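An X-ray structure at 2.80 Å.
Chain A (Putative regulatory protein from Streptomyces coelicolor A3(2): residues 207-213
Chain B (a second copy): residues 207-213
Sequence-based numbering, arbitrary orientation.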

# COMPACT_ATOMS: atom_id res chain seq x y z
N THR A 207 1.58 -9.42 16.87
CA THR A 207 0.51 -9.94 17.71
C THR A 207 -0.71 -10.14 16.86
O THR A 207 -1.39 -11.15 16.97
N ALA A 208 -0.98 -9.18 15.98
CA ALA A 208 -2.12 -9.27 15.09
C ALA A 208 -2.04 -10.51 14.18
O ALA A 208 -3.06 -11.17 13.91
N VAL A 209 -0.84 -10.81 13.72
CA VAL A 209 -0.67 -11.92 12.79
C VAL A 209 -0.79 -13.20 13.58
O VAL A 209 -1.37 -14.18 13.09
N GLU A 210 -0.26 -13.18 14.81
CA GLU A 210 -0.50 -14.26 15.74
C GLU A 210 -2.01 -14.51 15.90
O GLU A 210 -2.45 -15.66 15.89
N HIS A 211 -2.81 -13.45 16.02
CA HIS A 211 -4.25 -13.66 16.15
C HIS A 211 -4.87 -14.28 14.92
O HIS A 211 -5.71 -15.15 15.04
N MSE A 212 -4.44 -13.88 13.73
CA MSE A 212 -4.98 -14.50 12.53
C MSE A 212 -4.66 -15.98 12.37
O MSE A 212 -5.57 -16.80 12.23
N PHE A 213 -3.37 -16.30 12.37
CA PHE A 213 -2.92 -17.67 12.22
C PHE A 213 -2.09 -18.08 13.45
O PHE A 213 -0.87 -17.91 13.44
N THR B 207 -12.71 -12.41 7.75
CA THR B 207 -12.46 -13.47 8.70
C THR B 207 -11.18 -13.17 9.43
O THR B 207 -11.11 -13.33 10.64
N ALA B 208 -10.18 -12.70 8.70
CA ALA B 208 -8.91 -12.34 9.29
C ALA B 208 -9.06 -11.25 10.35
O ALA B 208 -8.39 -11.27 11.40
N VAL B 209 -9.93 -10.28 10.08
CA VAL B 209 -10.09 -9.15 10.98
C VAL B 209 -10.87 -9.63 12.18
O VAL B 209 -10.57 -9.23 13.32
N GLU B 210 -11.84 -10.52 11.92
CA GLU B 210 -12.50 -11.23 13.00
C GLU B 210 -11.48 -11.92 13.91
O GLU B 210 -11.60 -11.85 15.14
N HIS B 211 -10.47 -12.57 13.33
CA HIS B 211 -9.47 -13.23 14.17
C HIS B 211 -8.67 -12.25 15.00
O HIS B 211 -8.41 -12.51 16.16
N MSE B 212 -8.31 -11.10 14.45
CA MSE B 212 -7.58 -10.12 15.24
C MSE B 212 -8.36 -9.54 16.40
O MSE B 212 -7.91 -9.60 17.55
N PHE B 213 -9.51 -8.95 16.10
CA PHE B 213 -10.36 -8.35 17.12
C PHE B 213 -11.74 -9.02 17.12
O PHE B 213 -12.64 -8.56 16.41

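Helices that meet across a two-fold axis often pack tightly where a small residue on one strikes a long, flexible one on the other, and the last turns of one helix from each copy of this putative regulatory protein from Streptomyces coelicolor illustrate the principle compactly. The two copies are related by an exact two-fold, so every contact off the axis occurs twice. The helices, each ending at residue 212, run at 113° to one another and their axes approach to 8.0 Å. At that separation the backbones themselves take part in the contact: the CA atoms of H211(A) and M212(B) lie 4.9 Å apart, as do those of M212(A) and H211(B).

A208(A) is a small residue at this close approach. Its CA-to-CB bond points sideways to the partner, and both its CB and its O lie against selenomethionine M212(B), whose CG is 3.4 Å from O of A208(A) and 3.8 Å from CB of A208(A). The carbonyl is not lost to the helix by this contact, since it still accepts the backbone hydrogen bond from N of M212(A), at 3.0 Å.

The CA-to-CB bond of M212(A) also points sideways, with chi1 at -90°, in the m class but well displaced from -60°, followed by t at chi2 (157°) and p at chi3 (75°). Chi1 places CG against A208(B), chi2 carries SE close to the two-fold, where SE of M212(A) lies 4.5 Å from SE of M212(B) in an apolar contact, and chi3 sets CE of M212(A) 4.0 Å from CB of A208(B). M212(A) and M212(B) have the most area covered by the other stretch, 75 and 77 Å², and both are buried in the assembly.

H211(A) and H211(B) are the residues whose CA-to-CB bonds point toward the other helix. Their CB atoms pack closely: CB of H211(A) is 3.7 Å from CA of M212(B), and CB of H211(B) is 3.5 Å from O of H211(A). The imidazole, by contrast, finds its hydrogen-bonding partner in its own helix. With chi1 at -76° (m) and chi2 at 93°, the ring folds back along the preceding turn, and ND1 of H211(A) donates to O of T207(A) at 2.9 Å. The N-H...O angle of 139° is bent. O of T207(A) also accepts N of H211(A) at 2.9 Å, so the carbonyl serves both donors. O of M212(B) lies over one face of the H211(A) ring, but no hydrogen bond crosses between the stretches.

The remaining side chains mark the limits of the contact. V209(A), in the t rotamer (175°), points away and is buried. T207(A) (m) and E210(A) (t at chi1, p at chi2) make no contact with the other stretch; OG1 of T207(A) is hydrogen-bonded elsewhere in the structure, and OE1 of E210(A) to a residue just outside the stretch. F213(A), the first residue to leave helical geometry, starts away, with chi1 at -35° (m); its ring end comes nearer, but CZ of F213(A) is still 5.8 Å from CB of A208(B).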

# COMPACT_ATOMS: atom_id res chain seq x y z
CB THR A 207 0.22 -8.99 18.86
OG1 THR A 207 1.39 -8.88 19.68
CG2 THR A 207 -0.94 -9.49 19.70
CB ALA A 208 -2.25 -8.01 14.26
CB VAL A 209 0.67 -11.84 12.01
CG1 VAL A 209 0.87 -13.08 11.13
CG2 VAL A 209 0.69 -10.61 11.15
CB GLU A 210 0.16 -14.01 17.09
CG GLU A 210 -0.34 -14.93 18.24
CD GLU A 210 -0.12 -16.46 18.00
OE1 GLU A 210 0.88 -16.85 17.32
OE2 GLU A 210 -0.93 -17.27 18.51
CB HIS A 211 -4.98 -12.39 16.56
CG HIS A 211 -4.82 -12.06 18.00
ND1 HIS A 211 -3.83 -11.22 18.47
CD2 HIS A 211 -5.49 -12.50 19.09
CE1 HIS A 211 -3.92 -11.13 19.79
NE2 HIS A 211 -4.91 -11.90 20.19
CB MSE A 212 -4.47 -13.79 11.32
CG MSE A 212 -5.34 -12.69 10.92
SE MSE A 212 -4.18 -11.54 9.92
CE MSE A 212 -3.99 -12.51 8.21
CB PHE A 213 -2.08 -17.83 10.95
CG PHE A 213 -2.53 -16.98 9.80
CD1 PHE A 213 -1.95 -15.73 9.58
CD2 PHE A 213 -3.51 -17.42 8.94
CE1 PHE A 213 -2.36 -14.94 8.50
CE2 PHE A 213 -3.93 -16.64 7.86
CZ PHE A 213 -3.35 -15.41 7.65
CB THR B 207 -12.37 -14.82 7.99
OG1 THR B 207 -13.63 -15.10 7.37
CG2 THR B 207 -12.04 -15.93 8.97
CB ALA B 208 -7.92 -11.92 8.22
CB VAL B 209 -10.76 -7.94 10.30
CG1 VAL B 209 -11.02 -6.81 11.31
CG2 VAL B 209 -9.89 -7.42 9.18
CB GLU B 210 -13.54 -12.21 12.49
CG GLU B 210 -14.04 -13.24 13.54
CD GLU B 210 -14.72 -12.62 14.79
OE1 GLU B 210 -15.36 -11.53 14.69
OE2 GLU B 210 -14.64 -13.23 15.89
CB HIS B 211 -8.56 -14.15 13.37
CG HIS B 211 -9.21 -15.44 13.02
ND1 HIS B 211 -9.87 -15.64 11.82
CD2 HIS B 211 -9.36 -16.59 13.72
CE1 HIS B 211 -10.37 -16.86 11.79
NE2 HIS B 211 -10.07 -17.46 12.92
CB MSE B 212 -7.15 -8.99 14.37
CG MSE B 212 -5.84 -9.22 13.78
SE MSE B 212 -5.84 -8.09 12.22
CE MSE B 212 -5.61 -6.29 12.99
CB PHE B 213 -10.52 -6.84 16.88
CG PHE B 213 -9.29 -6.18 16.32
CD1 PHE B 213 -9.15 -6.01 14.94
CD2 PHE B 213 -8.29 -5.71 17.16
CE1 PHE B 213 -8.01 -5.38 14.42
CE2 PHE B 213 -7.16 -5.09 16.64
CZ PHE B 213 -7.02 -4.92 15.28